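Local coordinates for putative glutathione S-transferase (Corynebacterium glutamicum, PDB 3M1G), which probably catalyses the transfer of glutathione, as a cysteine-type member of the ECM4-like, omega-related branch of the glutathione S-transferase superfamily, at the interface of chains A and B. Numbering follows the deposited sequence. Chains: chain A/B, Putative glutathione S-transferase.

The interface of chains A and B. Residues chain A 208-209, 212, 264; chain B 313-316.
The loop B:Ile314 to B:Pro316 passes A:Gln209 and A:Lys264 in an extended form, with phi/psi of -84°/140° at B:Ile314, whereas A:Gln209 and A:His212 lie on the first turn of helix 209-229. The side-chain amide of A:Gln209 reads both backbone polar groups of B:Val315. The carbonyl A:Gln209 OE1 accepts from B:Val315 N at 2.8 Å, in a nearly straight bond that uses a lone pair in the carbonyl plane. The amide A:Gln209 NE2 gives a hydrogen to B:Val315 O, also at 2.8 Å. This second bond is more bent, and the acceptor sits slightly off the A:Gln209 amide plane. Together the two bonds fix the rotation of the amide. The A:Gln209 chain leaves the helix with CG opposite the backbone N (chi1 -175°) and bends at chi2, which turns its end towards the loop. A:Gln209 OE1 also binds water 1 at 2.7 Å, and the water continues to the backbone oxygen B:Arg313 O.

Beside this pair, the CG2 branch of B:Ile314 packs on CB and CG of A:His212, 3.7 Å from CG. The other branch ends in CD1, near the backbone of A:Ser208. A:His212 NE2 lies 3.4 Å from B:Pro316 CA, while A:Lys264 O of its own chain meets the imidazole at its edge, in the ring plane. On the side of the loop away from the A:Gln209 amide, the aliphatic stem of A:Lys264 lies obliquely across the B:Pro316 ring, an apolar contact with A:Lys264 CD 3.8 Å from B:Pro316 CG. Its CE comes near B:Ile314 O.

The patch belongs to a two-fold symmetric interface and recurs with the chains exchanged. This pairing may or may not be the biological dimer. It joins the start of helix 209-229 and the loop at A:Lys264, both in the helical C-terminal domain, to the partner's loop after helix 295-305. Its centre is about 11 Å from A:Tyr201, a predicted proton donor/acceptor, and about 23 Å from A:Cys70, the predicted nucleophile.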
loop_
_atom_site.group_PDB
_atom_site.type_symbol
_atom_site.label_atom_id
_atom_site.label_comp_id
_atom_site.label_asym_id
_atom_site.label_seq_id
_atom_site.Cartn_x
_atom_site.Cartn_y
_atom_site.Cartn_z
ATOM N N SER A 208 -13.154 -12.911 -8.683
ATOM C CA SER A 208 -14.362 -12.393 -8.099
ATOM C C SER A 208 -13.996 -11.828 -6.724
ATOM O O SER A 208 -12.913 -12.117 -6.196
ATOM C CB SER A 208 -15.412 -13.497 -7.930
ATOM O OG SER A 208 -14.948 -14.441 -6.970
ATOM N N GLN A 209 -14.910 -11.060 -6.146
ATOM C CA GLN A 209 -14.685 -10.445 -4.838
ATOM C C GLN A 209 -14.540 -11.529 -3.789
ATOM O O GLN A 209 -13.707 -11.442 -2.882
ATOM C CB GLN A 209 -15.866 -9.554 -4.443
ATOM C CG GLN A 209 -15.650 -8.758 -3.112
ATOM C CD GLN A 209 -14.475 -7.810 -3.233
ATOM O OE1 GLN A 209 -14.426 -6.980 -4.150
ATOM N NE2 GLN A 209 -13.500 -7.968 -2.367
ATOM N N HIS A 212 -11.225 -13.156 -3.916
ATOM C CA HIS A 212 -10.248 -12.253 -3.275
ATOM C C HIS A 212 -10.319 -12.379 -1.762
ATOM O O HIS A 212 -9.286 -12.559 -1.109
ATOM C CB HIS A 212 -10.405 -10.790 -3.715
ATOM C CG HIS A 212 -9.643 -9.822 -2.858
ATOM N ND1 HIS A 212 -8.309 -9.540 -3.058
ATOM C CD2 HIS A 212 -10.013 -9.129 -1.756
ATOM C CE1 HIS A 212 -7.906 -8.671 -2.143
ATOM N NE2 HIS A 212 -8.931 -8.388 -1.354
ATOM N N LYS A 264 -3.325 -6.389 -4.284
ATOM C CA LYS A 264 -4.314 -6.041 -3.247
ATOM C C LYS A 264 -4.141 -6.853 -1.970
ATOM O O LYS A 264 -5.103 -7.095 -1.260
ATOM C CB LYS A 264 -5.732 -6.201 -3.800
ATOM C CG LYS A 264 -6.013 -5.362 -5.081
ATOM C CD LYS A 264 -7.493 -5.387 -5.464
ATOM C CE LYS A 264 -7.824 -4.411 -6.603
ATOM N NZ LYS A 264 -7.253 -4.799 -7.930
ATOM N N ARG B 313 -12.565 -4.454 -10.856
ATOM C CA ARG B 313 -13.523 -3.918 -9.887
ATOM C C ARG B 313 -13.543 -4.599 -8.506
ATOM O O ARG B 313 -14.521 -4.481 -7.758
ATOM C CB ARG B 313 -14.945 -3.895 -10.479
ATOM C CG ARG B 313 -15.049 -3.090 -11.747
ATOM C CD ARG B 313 -16.519 -2.776 -12.090
ATOM N NE ARG B 313 -16.777 -3.255 -13.407
ATOM C CZ ARG B 313 -17.103 -2.538 -14.483
ATOM N NH1 ARG B 313 -17.275 -1.221 -14.434
ATOM N NH2 ARG B 313 -17.279 -3.193 -15.638
ATOM N N ILE B 314 -12.436 -5.229 -8.127
ATOM C CA ILE B 314 -12.330 -5.872 -6.832
ATOM C C ILE B 314 -11.933 -4.824 -5.812
ATOM O O ILE B 314 -11.140 -3.925 -6.111
ATOM C CB ILE B 314 -11.360 -7.035 -6.929
ATOM C CG1 ILE B 314 -12.048 -8.136 -7.738
ATOM C CG2 ILE B 314 -10.923 -7.572 -5.539
ATOM C CD1 ILE B 314 -11.158 -9.214 -8.097
ATOM N N VAL B 315 -12.535 -4.906 -4.630
ATOM C CA VAL B 315 -12.207 -4.034 -3.514
ATOM C C VAL B 315 -11.302 -4.796 -2.536
ATOM O O VAL B 315 -11.693 -5.840 -2.033
ATOM C CB VAL B 315 -13.490 -3.574 -2.764
ATOM C CG1 VAL B 315 -13.159 -2.517 -1.666
ATOM C CG2 VAL B 315 -14.542 -2.992 -3.752
ATOM N N PRO B 316 -10.081 -4.300 -2.284
ATOM C CA PRO B 316 -9.224 -5.009 -1.339
ATOM C C PRO B 316 -9.867 -5.122 0.040
ATOM O O PRO B 316 -10.557 -4.194 0.477
ATOM C CB PRO B 316 -7.963 -4.115 -1.247
ATOM C CG PRO B 316 -8.016 -3.198 -2.418
ATOM C CD PRO B 316 -9.477 -3.044 -2.752
HETATM O O HOH W 1 -16.221 -5.870 -5.775
#